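Local coordinates for MAU2 chromatid cohesion factor homolog (Saccharomyces cerevisiae, PDB 4XDN), which forms a complex with SCC2 that is required for cohesin to associate with chromosomes, and so takes part in sister chromatid cohesion, at residues P411-K423 / E434-V448. Numbering follows the deposited sequence.
Sequences PSPGYVRLLQAMK and EYTRLAQSGGTSSEV. With SO4 (sulfate ion), chain C.
The axes of helices 415-423 and 434-440 approach to 9.6 Å, nearly antiparallel at 159°; Ala421 lies opposite Glu434, and beyond the helix ends loops bring Pro413 to Thr444. Ala421 suits this close approach because its lone methyl, CB, fits 3.5 Å from Tyr435 CE1, obliquely to the ring. Tyr435, its CG anti to the carbonyl carbon (chi1 -76°), brings OH to 3.5 Å from Met422 CG, hydrogen-bonded to Gln425 OE1; an alanine here would probably leave a gap beside Ala421 and Met422, and Gln425 without this partner. Leu438 forks, CD2 against Leu418 CB at 3.7 Å and CD1 over one face of the Arg417 guanidinium. Val448 CG2 meets the Tyr415 ring edge, with Ser412 CB over the centre of one face. At Gly414 (phi 94°) a CB would jam against Pro413 O, and would also crowd Thr444 CG2 and Leu438 CD1. Gly414 N donates to sulfate O3 at 2.7 Å, Arg417 N and NE each to O4 at 3.0 Å; these bonds hold the anion, probably from the crystallisation liquor, at the N-terminal end of helix 415-423, where a helix dipole would favour it. This antiparallel helical hairpin, continued by helix 446-466, is consistent with a TPR-like superhelix.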
ATOM      1  N   PRO A 411      -1.235   1.466  11.037  1.00 58.02           N
ATOM      2  CA  PRO A 411      -1.814   1.119   9.735  1.00 54.92           C
ATOM      3  C   PRO A 411      -0.876   0.248   8.906  1.00 52.57           C
ATOM      4  O   PRO A 411      -1.342  -0.560   8.103  1.00 51.41           O
ATOM      5  CB  PRO A 411      -2.030   2.482   9.073  1.00 53.22           C
ATOM      6  CG  PRO A 411      -1.008   3.358   9.682  1.00 52.65           C
ATOM      7  CD  PRO A 411      -0.839   2.885  11.099  1.00 54.90           C
ATOM      8  N   SER A 412       0.427   0.425   9.105  1.00 50.85           N
ATOM      9  CA  SER A 412       1.439  -0.369   8.418  1.00 50.80           C
ATOM     10  C   SER A 412       2.345  -1.058   9.435  1.00 49.36           C
ATOM     11  O   SER A 412       2.432  -0.620  10.583  1.00 47.53           O
ATOM     12  CB  SER A 412       2.270   0.506   7.480  1.00 52.41           C
ATOM     13  OG  SER A 412       1.460   1.091   6.475  1.00 54.23           O
ATOM     14  N   PRO A 413       3.023  -2.141   9.021  1.00 50.13           N
ATOM     15  CA  PRO A 413       3.913  -2.864   9.939  1.00 50.65           C
ATOM     16  C   PRO A 413       5.086  -2.021  10.432  1.00 48.75           C
ATOM     17  O   PRO A 413       5.847  -1.487   9.624  1.00 48.24           O
ATOM     18  CB  PRO A 413       4.414  -4.040   9.091  1.00 51.93           C
ATOM     19  CG  PRO A 413       3.402  -4.203   8.019  1.00 52.86           C
ATOM     20  CD  PRO A 413       2.908  -2.826   7.722  1.00 51.43           C
ATOM     21  N   GLY A 414       5.224  -1.907  11.749  1.00 48.35           N
ATOM     22  CA  GLY A 414       6.361  -1.228  12.347  1.00 46.78           C
ATOM     23  C   GLY A 414       6.137   0.237  12.671  1.00 43.80           C
ATOM     24  O   GLY A 414       7.016   0.886  13.234  1.00 41.01           O
ATOM     25  N   TYR A 415       4.965   0.762  12.325  1.00 43.31           N
ATOM     26  CA  TYR A 415       4.677   2.178  12.539  1.00 43.02           C
ATOM     27  C   TYR A 415       4.575   2.536  14.023  1.00 42.89           C
ATOM     28  O   TYR A 415       5.084   3.574  14.450  1.00 42.34           O
ATOM     29  CB  TYR A 415       3.379   2.575  11.824  1.00 43.93           C
ATOM     30  CG  TYR A 415       3.553   2.984  10.372  1.00 44.23           C
ATOM     31  CD1 TYR A 415       4.717   2.686   9.672  1.00 44.31           C
ATOM     32  CD2 TYR A 415       2.552   3.681   9.707  1.00 44.15           C
ATOM     33  CE1 TYR A 415       4.874   3.065   8.349  1.00 43.22           C
ATOM     34  CE2 TYR A 415       2.701   4.065   8.385  1.00 43.87           C
ATOM     35  CZ  TYR A 415       3.863   3.753   7.712  1.00 42.10           C
ATOM     36  OH  TYR A 415       4.014   4.132   6.396  1.00 39.07           O
ATOM     37  N   VAL A 416       3.918   1.681  14.802  1.00 43.88           N
ATOM     38  CA  VAL A 416       3.716   1.950  16.223  1.00 45.07           C
ATOM     39  C   VAL A 416       5.038   1.968  16.979  1.00 44.22           C
ATOM     40  O   VAL A 416       5.309   2.894  17.741  1.00 43.47           O
ATOM     41  CB  VAL A 416       2.777   0.904  16.865  1.00 48.65           C
ATOM     42  CG1 VAL A 416       2.751   1.045  18.389  1.00 49.95           C
ATOM     43  CG2 VAL A 416       1.377   1.043  16.299  1.00 49.99           C
ATOM     44  N   ARG A 417       5.854   0.943  16.772  1.00 44.38           N
ATOM     45  CA  ARG A 417       7.122   0.838  17.488  1.00 46.03           C
ATOM     46  C   ARG A 417       8.184   1.770  16.901  1.00 43.16           C
ATOM     47  O   ARG A 417       9.209   2.022  17.535  1.00 41.72           O
ATOM     48  CB  ARG A 417       7.623  -0.613  17.501  1.00 49.80           C
ATOM     49  CG  ARG A 417       7.675  -1.309  16.154  1.00 51.20           C
ATOM     50  CD  ARG A 417       7.392  -2.804  16.297  1.00 52.67           C
ATOM     51  NE  ARG A 417       6.888  -3.389  15.054  1.00 51.81           N
ATOM     52  CZ  ARG A 417       7.297  -4.542  14.526  1.00 54.09           C
ATOM     53  NH1 ARG A 417       8.232  -5.275  15.118  1.00 54.50           N
ATOM     54  NH2 ARG A 417       6.762  -4.965  13.389  1.00 56.96           N
ATOM     55  N   LEU A 418       7.937   2.292  15.702  1.00 41.53           N
ATOM     56  CA  LEU A 418       8.791   3.333  15.148  1.00 39.29           C
ATOM     57  C   LEU A 418       8.575   4.619  15.934  1.00 38.88           C
ATOM     58  O   LEU A 418       9.532   5.260  16.373  1.00 37.04           O
ATOM     59  CB  LEU A 418       8.505   3.562  13.660  1.00 37.40           C
ATOM     60  CG  LEU A 418       9.221   4.766  13.031  1.00 37.33           C
ATOM     61  CD1 LEU A 418      10.731   4.680  13.233  1.00 36.92           C
ATOM     62  CD2 LEU A 418       8.896   4.887  11.551  1.00 38.09           C
ATOM     63  N   LEU A 419       7.309   4.988  16.109  1.00 38.99           N
ATOM     64  CA  LEU A 419       6.958   6.167  16.891  1.00 40.28           C
ATOM     65  C   LEU A 419       7.428   6.022  18.332  1.00 42.27           C
ATOM     66  O   LEU A 419       7.783   7.007  18.980  1.00 42.56           O
ATOM     67  CB  LEU A 419       5.448   6.407  16.857  1.00 41.71           C
ATOM     68  CG  LEU A 419       4.892   7.036  15.579  1.00 42.44           C
ATOM     69  CD1 LEU A 419       3.371   7.015  15.603  1.00 43.52           C
ATOM     70  CD2 LEU A 419       5.407   8.462  15.403  1.00 43.76           C
ATOM     71  N   GLN A 420       7.430   4.789  18.828  1.00 43.41           N
ATOM     72  CA  GLN A 420       7.901   4.516  20.179  1.00 45.87           C
ATOM     73  C   GLN A 420       9.421   4.647  20.256  1.00 44.13           C
ATOM     74  O   GLN A 420       9.959   5.147  21.241  1.00 41.80           O
ATOM     75  CB  GLN A 420       7.460   3.121  20.626  1.00 50.09           C
ATOM     76  CG  GLN A 420       8.003   2.693  21.982  1.00 56.68           C
ATOM     77  CD  GLN A 420       7.686   3.687  23.085  1.00 61.65           C
ATOM     78  OE1 GLN A 420       6.656   4.362  23.054  1.00 63.74           O
ATOM     79  NE2 GLN A 420       8.577   3.784  24.066  1.00 62.24           N
ATOM     80  N   ALA A 421      10.108   4.197  19.209  1.00 43.19           N
ATOM     81  CA  ALA A 421      11.561   4.285  19.152  1.00 42.31           C
ATOM     82  C   ALA A 421      12.005   5.741  19.095  1.00 38.34           C
ATOM     83  O   ALA A 421      12.971   6.137  19.749  1.00 39.21           O
ATOM     84  CB  ALA A 421      12.094   3.522  17.950  1.00 42.69           C
ATOM     85  N   MET A 422      11.292   6.532  18.300  1.00 34.80           N
ATOM     86  CA  MET A 422      11.575   7.954  18.173  1.00 35.03           C
ATOM     87  C   MET A 422      11.337   8.660  19.500  1.00 37.79           C
ATOM     88  O   MET A 422      12.034   9.618  19.838  1.00 38.68           O
ATOM     89  CB  MET A 422      10.709   8.574  17.077  1.00 33.20           C
ATOM     90  CG  MET A 422      11.038   8.071  15.682  1.00 31.97           C
ATOM     91  SD  MET A 422       9.750   8.426  14.471  1.00 36.22           S
ATOM     92  CE  MET A 422       9.572  10.199  14.665  1.00 38.23           C
ATOM     93  N   LYS A 423      10.352   8.179  20.251  1.00 39.60           N
ATOM     94  CA  LYS A 423      10.046   8.750  21.556  1.00 42.97           C
ATOM     95  C   LYS A 423      11.216   8.537  22.508  1.00 42.84           C
ATOM     96  O   LYS A 423      11.563   9.425  23.286  1.00 41.86           O
ATOM     97  CB  LYS A 423       8.769   8.135  22.132  1.00 47.39           C
ATOM     98  CG  LYS A 423       8.366   8.710  23.480  1.00 51.93           C
ATOM     99  CD  LYS A 423       6.923   8.376  23.822  1.00 55.27           C
ATOM    100  CE  LYS A 423       6.481   9.068  25.105  1.00 58.10           C
ATOM    101  NZ  LYS A 423       7.253   8.603  26.292  1.00 60.55           N
ATOM    102  N   GLU A 434      15.979  -0.283  20.179  1.00 55.60           N
ATOM    103  CA  GLU A 434      14.620  -0.191  19.649  1.00 53.53           C
ATOM    104  C   GLU A 434      14.685  -0.152  18.129  1.00 49.22           C
ATOM    105  O   GLU A 434      13.973  -0.887  17.443  1.00 49.44           O
ATOM    106  CB  GLU A 434      13.879   1.054  20.164  1.00 54.48           C
ATOM    107  CG  GLU A 434      14.315   1.596  21.527  1.00 58.92           C
ATOM    108  CD  GLU A 434      13.962   0.684  22.682  1.00 64.40           C
ATOM    109  OE1 GLU A 434      12.872   0.079  22.655  1.00 67.88           O
ATOM    110  OE2 GLU A 434      14.776   0.582  23.625  1.00 65.49           O
ATOM    111  N   TYR A 435      15.548   0.718  17.611  1.00 45.61           N
ATOM    112  CA  TYR A 435      15.741   0.854  16.173  1.00 43.02           C
ATOM    113  C   TYR A 435      16.293  -0.430  15.567  1.00 44.50           C
ATOM    114  O   TYR A 435      15.866  -0.849  14.493  1.00 43.76           O
ATOM    115  CB  TYR A 435      16.687   2.017  15.866  1.00 40.35           C
ATOM    116  CG  TYR A 435      16.065   3.390  16.006  1.00 39.17           C
ATOM    117  CD1 TYR A 435      14.808   3.664  15.482  1.00 38.47           C
ATOM    118  CD2 TYR A 435      16.738   4.416  16.659  1.00 39.18           C
ATOM    119  CE1 TYR A 435      14.238   4.916  15.605  1.00 35.85           C
ATOM    120  CE2 TYR A 435      16.175   5.671  16.790  1.00 37.69           C
ATOM    121  CZ  TYR A 435      14.926   5.916  16.260  1.00 35.70           C
ATOM    122  OH  TYR A 435      14.358   7.163  16.383  1.00 31.98           O
ATOM    123  N   THR A 436      17.248  -1.043  16.260  1.00 47.28           N
ATOM    124  CA  THR A 436      17.892  -2.256  15.772  1.00 48.77           C
ATOM    125  C   THR A 436      16.882  -3.389  15.623  1.00 50.38           C
ATOM    126  O   THR A 436      16.856  -4.071  14.601  1.00 48.66           O
ATOM    127  CB  THR A 436      19.025  -2.712  16.710  1.00 50.32           C
ATOM    128  OG1 THR A 436      19.958  -1.640  16.896  1.00 50.53           O
ATOM    129  CG2 THR A 436      19.759  -3.915  16.127  1.00 52.57           C
ATOM    130  N   ARG A 437      16.054  -3.585  16.646  1.00 53.33           N
ATOM    131  CA  ARG A 437      15.044  -4.638  16.619  1.00 56.95           C
ATOM    132  C   ARG A 437      14.010  -4.383  15.532  1.00 53.03           C
ATOM    133  O   ARG A 437      13.484  -5.319  14.933  1.00 54.14           O
ATOM    134  CB  ARG A 437      14.348  -4.760  17.977  1.00 62.50           C
ATOM    135  CG  ARG A 437      15.163  -5.489  19.035  1.00 69.41           C
ATOM    136  CD  ARG A 437      14.332  -5.795  20.275  1.00 75.25           C
ATOM    137  NE  ARG A 437      13.709  -4.597  20.840  1.00 76.77           N
ATOM    138  CZ  ARG A 437      12.477  -4.175  20.562  1.00 77.43           C
ATOM    139  NH1 ARG A 437      11.700  -4.847  19.719  1.00 78.82           N
ATOM    140  NH2 ARG A 437      12.015  -3.071  21.133  1.00 75.50           N
ATOM    141  N   LEU A 438      13.713  -3.113  15.279  1.00 50.42           N
ATOM    142  CA  LEU A 438      12.727  -2.765  14.266  1.00 49.09           C
ATOM    143  C   LEU A 438      13.299  -2.993  12.871  1.00 49.20           C
ATOM    144  O   LEU A 438      12.595  -3.442  11.964  1.00 50.51           O
ATOM    145  CB  LEU A 438      12.273  -1.315  14.429  1.00 45.87           C
ATOM    146  CG  LEU A 438      11.244  -0.810  13.413  1.00 43.11           C
ATOM    147  CD1 LEU A 438      10.085  -1.776  13.276  1.00 44.82           C
ATOM    148  CD2 LEU A 438      10.735   0.565  13.817  1.00 40.27           C
ATOM    149  N   ALA A 439      14.583  -2.696  12.709  1.00 47.17           N
ATOM    150  CA  ALA A 439      15.253  -2.882  11.428  1.00 47.14           C
ATOM    151  C   ALA A 439      15.490  -4.361  11.121  1.00 51.63           C
ATOM    152  O   ALA A 439      15.836  -4.712   9.993  1.00 53.90           O
ATOM    153  CB  ALA A 439      16.571  -2.128  11.413  1.00 45.53           C
ATOM    154  N   GLN A 440      15.301  -5.220  12.121  1.00 54.16           N
ATOM    155  CA  GLN A 440      15.599  -6.644  11.978  1.00 58.21           C
ATOM    156  C   GLN A 440      14.338  -7.483  11.767  1.00 57.12           C
ATOM    157  O   GLN A 440      14.417  -8.604  11.269  1.00 56.22           O
ATOM    158  CB  GLN A 440      16.363  -7.151  13.208  1.00 64.37           C
ATOM    159  CG  GLN A 440      15.516  -7.913  14.225  1.00 71.07           C
ATOM    160  CD  GLN A 440      16.260  -8.198  15.517  1.00 77.03           C
ATOM    161  OE1 GLN A 440      17.275  -7.567  15.818  1.00 77.90           O
ATOM    162  NE2 GLN A 440      15.757  -9.157  16.288  1.00 80.12           N
ATOM    163  N   SER A 441      13.181  -6.946  12.148  1.00 55.99           N
ATOM    164  CA  SER A 441      11.922  -7.678  12.019  1.00 60.13           C
ATOM    165  C   SER A 441      11.552  -7.873  10.550  1.00 60.13           C
ATOM    166  O   SER A 441      11.737  -6.977   9.729  1.00 58.20           O
ATOM    167  CB  SER A 441      10.799  -6.950  12.762  1.00 60.19           C
ATOM    168  OG  SER A 441      10.789  -5.569  12.447  1.00 58.03           O
ATOM    169  N   GLY A 442      11.020  -9.048  10.231  1.00 64.28           N
ATOM    170  CA  GLY A 442      10.783  -9.436   8.850  1.00 64.85           C
ATOM    171  C   GLY A 442       9.528  -8.858   8.223  1.00 64.03           C
ATOM    172  O   GLY A 442       9.417  -8.800   6.998  1.00 64.99           O
ATOM    173  N   GLY A 443       8.584  -8.427   9.054  1.00 62.18           N
ATOM    174  CA  GLY A 443       7.304  -7.947   8.565  1.00 61.63           C
ATOM    175  C   GLY A 443       7.305  -6.489   8.143  1.00 58.87           C
ATOM    176  O   GLY A 443       6.367  -6.024   7.495  1.00 59.30           O
ATOM    177  N   THR A 444       8.362  -5.768   8.499  1.00 57.63           N
ATOM    178  CA  THR A 444       8.412  -4.329   8.275  1.00 54.80           C
ATOM    179  C   THR A 444       8.962  -3.976   6.899  1.00 52.11           C
ATOM    180  O   THR A 444       9.870  -4.633   6.394  1.00 53.92           O
ATOM    181  CB  THR A 444       9.273  -3.635   9.338  1.00 58.14           C
ATOM    182  OG1 THR A 444      10.645  -4.020   9.177  1.00 59.94           O
ATOM    183  CG2 THR A 444       8.792  -4.017  10.730  1.00 60.54           C
ATOM    184  N   SER A 445       8.403  -2.928   6.302  1.00 48.79           N
ATOM    185  CA  SER A 445       8.858  -2.449   5.004  1.00 47.55           C
ATOM    186  C   SER A 445      10.300  -1.967   5.088  1.00 46.75           C
ATOM    187  O   SER A 445      10.790  -1.625   6.166  1.00 43.21           O
ATOM    188  CB  SER A 445       7.959  -1.316   4.505  1.00 46.44           C
ATOM    189  OG  SER A 445       8.147  -0.141   5.277  1.00 45.99           O
ATOM    190  N   SER A 446      10.974  -1.938   3.945  1.00 47.88           N
ATOM    191  CA  SER A 446      12.362  -1.505   3.888  1.00 48.50           C
ATOM    192  C   SER A 446      12.489  -0.036   4.279  1.00 46.66           C
ATOM    193  O   SER A 446      13.486   0.372   4.868  1.00 45.11           O
ATOM    194  CB  SER A 446      12.937  -1.735   2.488  1.00 52.19           C
ATOM    195  OG  SER A 446      12.176  -1.058   1.506  1.00 54.08           O
ATOM    196  N   GLU A 447      11.467   0.752   3.955  1.00 46.03           N
ATOM    197  CA  GLU A 447      11.466   2.175   4.271  1.00 42.40           C
ATOM    198  C   GLU A 447      11.571   2.406   5.777  1.00 38.99           C
ATOM    199  O   GLU A 447      12.348   3.245   6.232  1.00 36.63           O
ATOM    200  CB  GLU A 447      10.201   2.837   3.724  1.00 43.75           C
ATOM    201  CG  GLU A 447      10.128   4.338   3.956  1.00 44.95           C
ATOM    202  CD  GLU A 447       8.892   4.958   3.338  1.00 45.88           C
ATOM    203  OE1 GLU A 447       7.807   4.345   3.438  1.00 45.32           O
ATOM    204  OE2 GLU A 447       9.003   6.053   2.749  1.00 46.17           O
ATOM    205  N   VAL A 448      10.785   1.657   6.545  1.00 37.28           N
ATOM    206  CA  VAL A 448      10.814   1.753   7.998  1.00 36.56           C
ATOM    207  C   VAL A 448      12.144   1.240   8.531  1.00 37.86           C
ATOM    208  O   VAL A 448      12.738   1.844   9.428  1.00 36.60           O
ATOM    209  CB  VAL A 448       9.654   0.963   8.638  1.00 37.57           C
ATOM    210  CG1 VAL A 448       9.802   0.891  10.159  1.00 36.35           C
ATOM    211  CG2 VAL A 448       8.320   1.592   8.260  1.00 37.89           C
TER
HETATM  212  S   SO4 C 701       3.488  -2.136  14.814  1.00 48.99           S
HETATM  213  O1  SO4 C 701       2.495  -1.199  14.291  1.00 48.42           O
HETATM  214  O2  SO4 C 701       2.935  -2.848  15.962  1.00 50.20           O
HETATM  215  O3  SO4 C 701       3.850  -3.093  13.770  1.00 47.22           O
HETATM  216  O4  SO4 C 701       4.673  -1.400  15.237  1.00 47.24           O